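Long-range contact in outer membrane lipoprotein carrier protein LolA (Thermus thermophilus, PDB 2YZY), which is functionally uncharacterized but probably carries lipoproteins across the periplasm to the outer membrane: residues A[17-29]-A[40-53]. Sequence-based numbering, arbitrary orientation.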
loop_
_atom_site.group_PDB
_atom_site.type_symbol
_atom_site.label_atom_id
_atom_site.label_comp_id
_atom_site.label_asym_id
_atom_site.label_seq_id
_atom_site.Cartn_x
_atom_site.Cartn_y
_atom_site.Cartn_z
ATOM N N LYS A 17 13.412 -7.762 2.349
ATOM C CA LYS A 17 13.834 -8.893 3.167
ATOM C C LYS A 17 13.169 -8.861 4.539
ATOM O O LYS A 17 12.787 -9.899 5.078
ATOM C CB LYS A 17 15.356 -8.890 3.351
ATOM C CG LYS A 17 16.159 -9.567 2.241
ATOM C CD LYS A 17 16.255 -8.737 0.968
ATOM C CE LYS A 17 15.018 -8.870 0.099
ATOM N NZ LYS A 17 15.186 -8.128 -1.180
ATOM N N ASN A 18 13.024 -7.662 5.094
ATOM C CA ASN A 18 12.431 -7.484 6.412
ATOM C C ASN A 18 10.931 -7.763 6.457
ATOM O O ASN A 18 10.380 -8.025 7.524
ATOM C CB ASN A 18 12.712 -6.063 6.917
ATOM C CG ASN A 18 12.357 -5.882 8.379
ATOM O OD1 ASN A 18 12.768 -6.670 9.232
ATOM N ND2 ASN A 18 11.601 -4.832 8.681
ATOM N N LEU A 19 10.273 -7.703 5.302
ATOM C CA LEU A 19 8.836 -7.954 5.233
ATOM C C LEU A 19 8.525 -9.220 4.441
ATOM O O LEU A 19 7.545 -9.272 3.695
ATOM C CB LEU A 19 8.118 -6.765 4.591
ATOM C CG LEU A 19 8.168 -5.443 5.364
ATOM C CD1 LEU A 19 7.446 -4.362 4.575
ATOM C CD2 LEU A 19 7.530 -5.627 6.733
ATOM N N SER A 20 9.363 -10.239 4.611
ATOM C CA SER A 20 9.184 -11.505 3.908
ATOM C C SER A 20 8.196 -12.434 4.616
ATOM O O SER A 20 7.807 -13.465 4.069
ATOM C CB SER A 20 10.537 -12.206 3.745
ATOM O OG SER A 20 11.130 -12.474 5.003
ATOM N N THR A 21 7.799 -12.070 5.833
ATOM C CA THR A 21 6.839 -12.861 6.600
ATOM C C THR A 21 5.504 -12.114 6.583
ATOM O O THR A 21 5.462 -10.923 6.277
ATOM C CB THR A 21 7.303 -13.064 8.059
ATOM O OG1 THR A 21 7.591 -11.794 8.654
ATOM C CG2 THR A 21 8.551 -13.943 8.103
ATOM N N PRO A 22 4.397 -12.798 6.914
ATOM C CA PRO A 22 3.085 -12.144 6.906
ATOM C C PRO A 22 2.956 -10.912 7.794
ATOM O O PRO A 22 3.495 -10.857 8.902
ATOM C CB PRO A 22 2.134 -13.260 7.342
ATOM C CG PRO A 22 2.836 -14.502 6.899
ATOM C CD PRO A 22 4.269 -14.224 7.257
ATOM N N TRP A 23 2.230 -9.921 7.293
ATOM C CA TRP A 23 2.012 -8.699 8.047
ATOM C C TRP A 23 0.733 -8.015 7.596
ATOM O O TRP A 23 0.175 -8.336 6.547
ATOM C CB TRP A 23 3.205 -7.739 7.890
ATOM C CG TRP A 23 3.521 -7.342 6.470
ATOM C CD1 TRP A 23 4.398 -7.954 5.617
ATOM C CD2 TRP A 23 2.930 -6.264 5.729
ATOM N NE1 TRP A 23 4.387 -7.328 4.392
ATOM C CE2 TRP A 23 3.493 -6.288 4.432
ATOM C CE3 TRP A 23 1.977 -5.283 6.036
ATOM C CZ2 TRP A 23 3.132 -5.371 3.440
ATOM C CZ3 TRP A 23 1.617 -4.369 5.047
ATOM C CH2 TRP A 23 2.196 -4.423 3.764
ATOM N N GLN A 24 0.261 -7.088 8.418
ATOM C CA GLN A 24 -0.930 -6.323 8.101
ATOM C C GLN A 24 -0.716 -4.911 8.607
ATOM O O GLN A 24 0.144 -4.669 9.465
ATOM C CB GLN A 24 -2.191 -6.968 8.706
ATOM C CG GLN A 24 -2.144 -7.320 10.181
ATOM C CD GLN A 24 -3.310 -8.223 10.583
ATOM O OE1 GLN A 24 -3.541 -9.261 9.968
ATOM N NE2 GLN A 24 -4.042 -7.830 11.613
ATOM N N ALA A 25 -1.472 -3.972 8.054
ATOM C CA ALA A 25 -1.322 -2.581 8.437
ATOM C C ALA A 25 -2.570 -1.773 8.141
ATOM O O ALA A 25 -3.504 -2.249 7.496
ATOM C CB ALA A 25 -0.134 -1.972 7.696
ATOM N N THR A 26 -2.573 -0.545 8.639
ATOM C CA THR A 26 -3.673 0.375 8.412
ATOM C C THR A 26 -3.079 1.559 7.671
ATOM O O THR A 26 -2.075 2.125 8.102
ATOM C CB THR A 26 -4.274 0.860 9.738
ATOM O OG1 THR A 26 -4.781 -0.266 10.461
ATOM C CG2 THR A 26 -5.408 1.866 9.484
ATOM N N VAL A 27 -3.691 1.919 6.547
ATOM C CA VAL A 27 -3.217 3.044 5.752
ATOM C C VAL A 27 -4.267 4.142 5.813
ATOM O O VAL A 27 -5.452 3.893 5.595
ATOM C CB VAL A 27 -2.975 2.635 4.278
ATOM C CG1 VAL A 27 -2.556 3.854 3.462
ATOM C CG2 VAL A 27 -1.884 1.563 4.200
ATOM N N GLN A 28 -3.830 5.355 6.130
ATOM C CA GLN A 28 -4.734 6.491 6.233
ATOM C C GLN A 28 -4.091 7.723 5.627
ATOM O O GLN A 28 -2.895 7.951 5.783
ATOM C CB GLN A 28 -5.072 6.760 7.701
ATOM C CG GLN A 28 -5.953 7.980 7.923
ATOM C CD GLN A 28 -6.291 8.190 9.386
ATOM O OE1 GLN A 28 -5.404 8.256 10.237
ATOM N NE2 GLN A 28 -7.580 8.304 9.685
ATOM N N GLY A 29 -4.885 8.521 4.929
ATOM C CA GLY A 29 -4.334 9.724 4.337
ATOM C C GLY A 29 -5.358 10.487 3.535
ATOM O O GLY A 29 -6.561 10.255 3.656
ATOM N N LEU A 40 -8.744 8.703 2.678
ATOM C CA LEU A 40 -8.643 7.301 2.310
ATOM C C LEU A 40 -8.253 6.531 3.566
ATOM O O LEU A 40 -7.350 6.937 4.301
ATOM C CB LEU A 40 -7.573 7.091 1.231
ATOM C CG LEU A 40 -7.372 5.645 0.764
ATOM C CD1 LEU A 40 -8.594 5.185 -0.009
ATOM C CD2 LEU A 40 -6.134 5.549 -0.115
ATOM N N LEU A 41 -8.953 5.434 3.827
ATOM C CA LEU A 41 -8.642 4.597 4.978
ATOM C C LEU A 41 -8.795 3.158 4.525
ATOM O O LEU A 41 -9.805 2.800 3.923
ATOM C CB LEU A 41 -9.585 4.876 6.149
ATOM C CG LEU A 41 -9.311 4.046 7.413
ATOM C CD1 LEU A 41 -7.937 4.396 7.979
ATOM C CD2 LEU A 41 -10.378 4.323 8.460
ATOM N N ALA A 42 -7.795 2.332 4.808
ATOM C CA ALA A 42 -7.862 0.941 4.398
ATOM C C ALA A 42 -6.980 0.050 5.253
ATOM O O ALA A 42 -6.056 0.517 5.916
ATOM C CB ALA A 42 -7.441 0.821 2.940
ATOM N N ARG A 43 -7.291 -1.240 5.255
ATOM C CA ARG A 43 -6.470 -2.204 5.973
ATOM C C ARG A 43 -5.753 -2.984 4.881
ATOM O O ARG A 43 -6.329 -3.271 3.833
ATOM C CB ARG A 43 -7.319 -3.150 6.823
ATOM C CG ARG A 43 -7.957 -2.504 8.049
ATOM C CD ARG A 43 -8.534 -3.579 8.965
ATOM N NE ARG A 43 -9.124 -3.042 10.189
ATOM C CZ ARG A 43 -10.410 -2.736 10.336
ATOM N NH1 ARG A 43 -11.261 -2.911 9.331
ATOM N NH2 ARG A 43 -10.847 -2.274 11.500
ATOM N N VAL A 44 -4.490 -3.309 5.123
ATOM C CA VAL A 44 -3.683 -4.033 4.147
ATOM C C VAL A 44 -3.167 -5.341 4.746
ATOM O O VAL A 44 -2.794 -5.388 5.914
ATOM C CB VAL A 44 -2.498 -3.158 3.692
ATOM C CG1 VAL A 44 -1.659 -3.899 2.680
ATOM C CG2 VAL A 44 -3.021 -1.844 3.107
ATOM N N TYR A 45 -3.155 -6.396 3.933
ATOM C CA TYR A 45 -2.715 -7.720 4.365
ATOM C C TYR A 45 -1.740 -8.304 3.365
ATOM O O TYR A 45 -1.963 -8.232 2.158
ATOM C CB TYR A 45 -3.920 -8.654 4.483
ATOM C CG TYR A 45 -4.928 -8.183 5.494
ATOM C CD1 TYR A 45 -4.854 -8.599 6.820
ATOM C CD2 TYR A 45 -5.912 -7.256 5.142
ATOM C CE1 TYR A 45 -5.729 -8.103 7.777
ATOM C CE2 TYR A 45 -6.788 -6.751 6.090
ATOM C CZ TYR A 45 -6.690 -7.177 7.403
ATOM O OH TYR A 45 -7.545 -6.658 8.347
ATOM N N ALA A 46 -0.671 -8.906 3.873
ATOM C CA ALA A 46 0.334 -9.494 3.000
ATOM C C ALA A 46 0.782 -10.873 3.454
ATOM O O ALA A 46 1.080 -11.085 4.626
ATOM C CB ALA A 46 1.552 -8.570 2.917
ATOM N N LEU A 47 0.811 -11.805 2.507
ATOM C CA LEU A 47 1.277 -13.166 2.747
ATOM C C LEU A 47 2.297 -13.361 1.623
ATOM O O LEU A 47 2.005 -13.975 0.597
ATOM C CB LEU A 47 0.119 -14.163 2.628
ATOM C CG LEU A 47 0.404 -15.628 2.985
ATOM C CD1 LEU A 47 1.069 -15.722 4.350
ATOM C CD2 LEU A 47 -0.896 -16.413 2.969
ATOM N N PRO A 48 3.512 -12.812 1.806
ATOM C CA PRO A 48 4.621 -12.873 0.845
ATOM C C PRO A 48 4.940 -14.231 0.235
ATOM O O PRO A 48 5.089 -14.343 -0.980
ATOM C CB PRO A 48 5.797 -12.318 1.644
ATOM C CG PRO A 48 5.141 -11.329 2.550
ATOM C CD PRO A 48 3.927 -12.096 3.025
ATOM N N GLN A 49 5.046 -15.258 1.069
ATOM C CA GLN A 49 5.376 -16.590 0.575
ATOM C C GLN A 49 4.370 -17.129 -0.440
ATOM O O GLN A 49 4.728 -17.919 -1.317
ATOM C CB GLN A 49 5.514 -17.563 1.748
ATOM C CG GLN A 49 6.004 -18.943 1.348
ATOM C CD GLN A 49 6.503 -19.747 2.533
ATOM O OE1 GLN A 49 5.770 -19.983 3.493
ATOM N NE2 GLN A 49 7.762 -20.171 2.471
ATOM N N ALA A 50 3.117 -16.697 -0.330
ATOM C CA ALA A 50 2.074 -17.145 -1.248
ATOM C C ALA A 50 1.807 -16.101 -2.330
ATOM O O ALA A 50 0.933 -16.283 -3.177
ATOM C CB ALA A 50 0.788 -17.434 -0.474
ATOM N N ARG A 51 2.572 -15.014 -2.298
ATOM C CA ARG A 51 2.408 -13.929 -3.259
ATOM C C ARG A 51 0.970 -13.423 -3.251
ATOM O O ARG A 51 0.389 -13.158 -4.302
ATOM C CB ARG A 51 2.787 -14.388 -4.672
ATOM C CG ARG A 51 4.274 -14.634 -4.877
ATOM C CD ARG A 51 4.595 -14.792 -6.359
ATOM N NE ARG A 51 6.028 -14.915 -6.611
ATOM C CZ ARG A 51 6.771 -15.948 -6.227
ATOM N NH1 ARG A 51 6.217 -16.956 -5.568
ATOM N NH2 ARG A 51 8.068 -15.972 -6.502
ATOM N N LEU A 52 0.407 -13.294 -2.054
ATOM C CA LEU A 52 -0.960 -12.818 -1.879
ATOM C C LEU A 52 -0.971 -11.484 -1.147
ATOM O O LEU A 52 -0.243 -11.292 -0.177
ATOM C CB LEU A 52 -1.787 -13.829 -1.084
ATOM C CG LEU A 52 -2.103 -15.191 -1.698
ATOM C CD1 LEU A 52 -3.029 -15.949 -0.751
ATOM C CD2 LEU A 52 -2.768 -15.018 -3.056
ATOM N N PHE A 53 -1.822 -10.575 -1.607
ATOM C CA PHE A 53 -1.938 -9.243 -1.019
ATOM C C PHE A 53 -3.424 -8.878 -1.034
ATOM O O PHE A 53 -4.123 -9.172 -2.000
ATOM C CB PHE A 53 -1.149 -8.255 -1.884
ATOM C CG PHE A 53 -0.867 -6.935 -1.226
ATOM C CD1 PHE A 53 0.033 -6.845 -0.170
ATOM C CD2 PHE A 53 -1.452 -5.767 -1.711
ATOM C CE1 PHE A 53 0.351 -5.612 0.392
ATOM C CE2 PHE A 53 -1.140 -4.529 -1.158
ATOM C CZ PHE A 53 -0.237 -4.450 -0.107
HETATM O O HOH W 1 5.294 -14.878 3.942
#
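The indole of W23 lies across the neighbouring strand with the methyl of A46 pressed against one of its faces, a CH-pi contact in which A46 CB sits 3.6 Å from the centroid of the five-membered ring. The W23 chi1 of 58° puts CG between the backbone N and the carbonyl carbon and swings the ring over strand 40-47. The six-membered end then runs beside V44, with W23 CH2 4.0 Å from V44 CG1, and reaches the ring edge of F53 on the next strand. L19 CD1 lies over the opposite face of the indole, offset toward its rim, so the residue just after helix 7-18 and the sheet clasp the ring between them.

Beneath these side chains, strands 23-29 and 40-47 form the two arms of an antiparallel beta hairpin, consistent with adjacent central strands of the curved antiparallel sheet of a LolA-like fold. Four hydrogen-bonded pairs, W23-A46, A25-V44, V27-A42 and G29-L40, each exchange two backbone bonds; the straightest, V27 N to A42 O, is 2.8 Å long at 172°. V27 and V44 meet diagonally on the W23 face through their CG2 methyls. On the other face, Q24 brings its OE1 to the edge of the Y45 ring, 3.3 Å from Y45 CE1, with amide and ring planes 82° apart. Farther along that face, L41 CD1 rests on Q28 CB.

Beyond the strand ends the P48 ring packs against the backbone carbonyls of L19 and S20, and one water links S20 O to Q49 N. The turn that follows closes with a G1 beta bulge, R51 and L52 facing L47, and leads into strand 52-59. Strand 169-180 flanks the hairpin on its other side, where T26 OG1 is hydrogen-bonded to E177, while helix 185-188 meets Y45 and L47 through L188.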